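Local coordinates for general odorant-binding protein 28a (Drosophila melanogaster, PDB 6QQ4) that probably binds small odorant or pheromone molecules and carries them, and is involved in detecting the floral odour beta-ionone, at residues P35-M49 / D99-R112. Sequence-based numbering, arbitrary orientation.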
# COMPACT_ATOMS: atom_id res chain seq x y z
N PRO A 35 -3.58 -5.38 -8.99
CA PRO A 35 -4.02 -4.01 -9.30
C PRO A 35 -5.51 -3.79 -8.99
O PRO A 35 -6.31 -4.72 -9.05
CB PRO A 35 -3.77 -3.89 -10.81
CG PRO A 35 -3.60 -5.29 -11.30
CD PRO A 35 -3.04 -6.07 -10.17
N ALA A 36 -5.88 -2.56 -8.65
CA ALA A 36 -7.28 -2.25 -8.43
C ALA A 36 -7.98 -2.20 -9.78
O ALA A 36 -7.55 -1.48 -10.67
CB ALA A 36 -7.43 -0.91 -7.70
N SER A 37 -9.06 -2.97 -9.94
CA SER A 37 -9.78 -2.97 -11.21
C SER A 37 -10.91 -1.93 -11.22
O SER A 37 -11.55 -1.74 -12.24
CB SER A 37 -10.35 -4.36 -11.51
OG SER A 37 -11.34 -4.72 -10.56
N THR A 38 -11.14 -1.26 -10.09
CA THR A 38 -12.14 -0.20 -10.00
C THR A 38 -11.55 1.04 -9.34
O THR A 38 -10.56 0.95 -8.61
CB THR A 38 -13.39 -0.64 -9.18
OG1 THR A 38 -13.06 -0.74 -7.80
CG2 THR A 38 -13.93 -2.00 -9.66
N TYR A 39 -12.16 2.20 -9.58
CA TYR A 39 -11.71 3.47 -9.00
C TYR A 39 -11.89 3.47 -7.48
O TYR A 39 -11.03 3.97 -6.75
CB TYR A 39 -12.48 4.64 -9.62
CG TYR A 39 -12.04 6.00 -9.17
CD1 TYR A 39 -10.85 6.55 -9.62
CD2 TYR A 39 -12.82 6.74 -8.30
CE1 TYR A 39 -10.44 7.79 -9.20
CE2 TYR A 39 -12.43 7.98 -7.88
CZ TYR A 39 -11.24 8.50 -8.32
OH TYR A 39 -10.89 9.75 -7.86
N ALA A 40 -13.01 2.93 -7.03
CA ALA A 40 -13.28 2.80 -5.60
C ALA A 40 -12.19 1.98 -4.91
O ALA A 40 -11.80 2.29 -3.78
CB ALA A 40 -14.65 2.17 -5.38
N GLY A 41 -11.73 0.93 -5.57
CA GLY A 41 -10.64 0.12 -5.06
C GLY A 41 -9.34 0.92 -4.98
O GLY A 41 -8.55 0.74 -4.06
N LYS A 42 -9.11 1.80 -5.95
CA LYS A 42 -7.98 2.73 -5.86
C LYS A 42 -8.15 3.68 -4.67
O LYS A 42 -7.18 4.01 -3.95
CB LYS A 42 -7.85 3.55 -7.13
CG LYS A 42 -7.55 2.75 -8.39
CD LYS A 42 -7.39 3.69 -9.58
CE LYS A 42 -7.16 2.91 -10.85
NZ LYS A 42 -7.10 3.84 -12.02
N CYS A 43 -9.39 4.14 -4.46
CA CYS A 43 -9.64 5.03 -3.34
C CYS A 43 -9.57 4.23 -2.03
O CYS A 43 -9.16 4.76 -1.00
CB CYS A 43 -10.99 5.74 -3.49
SG CYS A 43 -11.04 7.02 -4.78
N LEU A 44 -9.96 2.96 -2.06
CA LEU A 44 -9.83 2.12 -0.87
C LEU A 44 -8.35 2.09 -0.48
O LEU A 44 -7.97 2.36 0.65
CB LEU A 44 -10.36 0.71 -1.11
CG LEU A 44 -10.16 -0.33 0.00
CD1 LEU A 44 -10.86 0.10 1.29
CD2 LEU A 44 -10.63 -1.70 -0.44
N ARG A 45 -7.51 1.81 -1.46
CA ARG A 45 -6.08 1.77 -1.23
C ARG A 45 -5.51 3.08 -0.72
O ARG A 45 -4.63 3.06 0.14
CB ARG A 45 -5.38 1.32 -2.51
CG ARG A 45 -5.67 -0.15 -2.75
CD ARG A 45 -5.44 -0.58 -4.17
NE ARG A 45 -6.08 -1.87 -4.43
CZ ARG A 45 -5.50 -2.87 -5.10
NH1 ARG A 45 -4.27 -2.71 -5.58
NH2 ARG A 45 -6.16 -4.01 -5.27
N ALA A 46 -6.00 4.21 -1.22
CA ALA A 46 -5.56 5.52 -0.71
C ALA A 46 -5.88 5.66 0.77
O ALA A 46 -5.08 6.17 1.54
CB ALA A 46 -6.20 6.65 -1.49
N CYS A 47 -7.07 5.21 1.14
CA CYS A 47 -7.56 5.33 2.51
C CYS A 47 -6.71 4.48 3.47
O CYS A 47 -6.39 4.91 4.57
CB CYS A 47 -9.03 4.92 2.58
SG CYS A 47 -9.79 5.03 4.25
N VAL A 48 -6.34 3.29 3.03
CA VAL A 48 -5.44 2.46 3.82
C VAL A 48 -4.04 3.08 3.94
O VAL A 48 -3.49 3.16 5.03
CB VAL A 48 -5.33 1.05 3.22
CG1 VAL A 48 -4.23 0.27 3.90
CG2 VAL A 48 -6.67 0.33 3.34
N MET A 49 -3.47 3.49 2.81
CA MET A 49 -2.13 4.06 2.82
C MET A 49 -2.06 5.30 3.70
O MET A 49 -1.08 5.51 4.43
CB MET A 49 -1.68 4.39 1.40
CG MET A 49 -1.30 3.17 0.56
SD MET A 49 -0.71 3.67 -1.07
CE MET A 49 -0.55 2.09 -1.89
N ASP A 99 -4.81 13.39 -8.31
CA ASP A 99 -5.86 12.58 -7.71
C ASP A 99 -5.25 11.55 -6.75
O ASP A 99 -4.47 10.70 -7.17
CB ASP A 99 -6.68 11.89 -8.81
CG ASP A 99 -7.85 11.08 -8.26
OD1 ASP A 99 -7.66 10.27 -7.33
OD2 ASP A 99 -8.97 11.22 -8.77
N HIS A 100 -5.60 11.63 -5.47
CA HIS A 100 -4.95 10.81 -4.44
C HIS A 100 -5.28 9.31 -4.57
O HIS A 100 -4.47 8.44 -4.22
CB HIS A 100 -5.35 11.30 -3.04
CG HIS A 100 -4.81 12.66 -2.70
ND1 HIS A 100 -4.90 13.21 -1.44
CD2 HIS A 100 -4.16 13.58 -3.46
CE1 HIS A 100 -4.34 14.41 -1.43
NE2 HIS A 100 -3.89 14.66 -2.65
N CYS A 101 -6.46 9.02 -5.07
CA CYS A 101 -6.85 7.65 -5.29
C CYS A 101 -5.97 7.04 -6.36
O CYS A 101 -5.40 5.97 -6.16
CB CYS A 101 -8.33 7.56 -5.67
SG CYS A 101 -9.42 8.21 -4.40
N GLU A 102 -5.84 7.75 -7.48
CA GLU A 102 -4.98 7.29 -8.57
C GLU A 102 -3.49 7.34 -8.16
O GLU A 102 -2.70 6.52 -8.62
CB GLU A 102 -5.25 8.13 -9.83
CG GLU A 102 -6.61 7.82 -10.46
CD GLU A 102 -7.02 8.77 -11.59
OE1 GLU A 102 -6.44 9.86 -11.73
OE2 GLU A 102 -7.94 8.40 -12.35
N ALA A 103 -3.12 8.27 -7.29
CA ALA A 103 -1.74 8.33 -6.82
C ALA A 103 -1.40 7.11 -5.96
O ALA A 103 -0.29 6.56 -6.07
CB ALA A 103 -1.48 9.59 -6.06
N ALA A 104 -2.34 6.70 -5.11
CA ALA A 104 -2.15 5.52 -4.26
C ALA A 104 -1.92 4.28 -5.11
O ALA A 104 -1.05 3.45 -4.80
CB ALA A 104 -3.33 5.31 -3.35
N GLU A 105 -2.65 4.16 -6.21
CA GLU A 105 -2.51 3.00 -7.07
C GLU A 105 -1.22 3.01 -7.91
O GLU A 105 -0.66 1.96 -8.21
CB GLU A 105 -3.72 2.87 -7.99
CG GLU A 105 -3.76 1.62 -8.82
CD GLU A 105 -3.74 0.35 -7.97
OE1 GLU A 105 -3.94 0.44 -6.75
OE2 GLU A 105 -3.57 -0.75 -8.54
N ALA A 106 -0.77 4.20 -8.30
CA ALA A 106 0.49 4.29 -9.02
C ALA A 106 1.64 3.90 -8.07
O ALA A 106 2.56 3.22 -8.48
CB ALA A 106 0.69 5.67 -9.59
N TYR A 107 1.56 4.31 -6.81
CA TYR A 107 2.51 3.81 -5.82
C TYR A 107 2.40 2.30 -5.62
O TYR A 107 3.41 1.62 -5.51
CB TYR A 107 2.32 4.53 -4.47
CG TYR A 107 2.81 5.95 -4.48
CD1 TYR A 107 4.07 6.26 -4.97
CD2 TYR A 107 2.00 6.99 -4.02
CE1 TYR A 107 4.51 7.56 -5.00
CE2 TYR A 107 2.44 8.29 -4.04
CZ TYR A 107 3.69 8.58 -4.54
OH TYR A 107 4.13 9.88 -4.55
N GLY A 108 1.17 1.78 -5.57
CA GLY A 108 0.94 0.35 -5.38
C GLY A 108 1.49 -0.50 -6.52
O GLY A 108 2.04 -1.57 -6.31
N THR A 109 1.33 0.01 -7.74
CA THR A 109 1.96 -0.59 -8.90
C THR A 109 3.47 -0.69 -8.70
O THR A 109 4.09 -1.73 -8.96
CB THR A 109 1.67 0.24 -10.16
OG1 THR A 109 0.25 0.27 -10.38
CG2 THR A 109 2.36 -0.38 -11.36
N CYS A 110 4.06 0.38 -8.20
CA CYS A 110 5.51 0.39 -7.98
C CYS A 110 5.90 -0.62 -6.89
O CYS A 110 6.86 -1.41 -7.05
CB CYS A 110 5.97 1.79 -7.58
SG CYS A 110 7.77 1.96 -7.51
N PHE A 111 5.14 -0.61 -5.81
CA PHE A 111 5.34 -1.56 -4.72
C PHE A 111 5.33 -3.00 -5.21
O PHE A 111 6.25 -3.76 -4.91
CB PHE A 111 4.28 -1.37 -3.64
CG PHE A 111 4.44 -0.09 -2.84
CD1 PHE A 111 5.53 0.73 -3.03
CD2 PHE A 111 3.49 0.26 -1.89
CE1 PHE A 111 5.67 1.90 -2.29
CE2 PHE A 111 3.63 1.43 -1.15
CZ PHE A 111 4.71 2.25 -1.34
N ARG A 112 4.28 -3.37 -5.94
CA ARG A 112 4.13 -4.73 -6.42
C ARG A 112 5.22 -5.08 -7.40
O ARG A 112 5.72 -6.19 -7.39
CB ARG A 112 2.78 -4.94 -7.08
CG ARG A 112 1.61 -4.85 -6.14
CD ARG A 112 0.37 -5.43 -6.79
NE ARG A 112 0.17 -4.88 -8.12
CZ ARG A 112 -0.44 -3.73 -8.36
NH1 ARG A 112 -0.94 -3.00 -7.36
NH2 ARG A 112 -0.55 -3.31 -9.61
O HOH W 1 -8.47 5.75 -12.97
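Helices 39-49 and 100-112 cross at 79°, their axes 7.4 Å apart, with Cys43 nearest Cys101 and Ala46 nearest Ala104 along the backbones. The Cys43-Cys101 disulfide, one of three in this PBP/GOBP-family helical fold, ties the crossing covalently with a chi3 of 102°. One turn further along, the small side chains let the helices sit close: Ala46 CB lies 3.7 Å from Ala104 CB. Met49, extended beyond CG, runs past Ala104 and brings CE within 3.3 Å of Ala104 O.

Tyr39, with CG anti to the backbone N (chi1 -176°), reaches across to Asp99; its OH donates to the syn lone pair of OD2 at 2.6 Å, ring and carboxylate almost perpendicular. Asp99 OD1 meanwhile caps helix 100-112 by accepting from Glu102 N. A water bridges Lys42 NZ and Glu102 OE2.

Glu105, bent at chi2, turns its carboxylate toward the loop before helix 39-49. Ala36 N donates to Glu105 OE2 at 2.9 Å from above the carboxylate plane, whereas Glu105 OE1 receives a weak hydrogen bond from Arg45 NH1 within a salt bridge; Arg45 NH1 also bonds Gln34 O. Arg112 lays one guanidinium face over Pro35, and its NH1 makes a long salt bridge to Glu105 OE2, which joins Arg45, Glu105 and Arg112 in one network.

Beyond the crossing, Leu44 packs on helix 24-31, Cys47 is disulfide-linked to Cys16 of helix 2-20, and Phe111 and Cys110 join helix 78-91, the latter through Cys91.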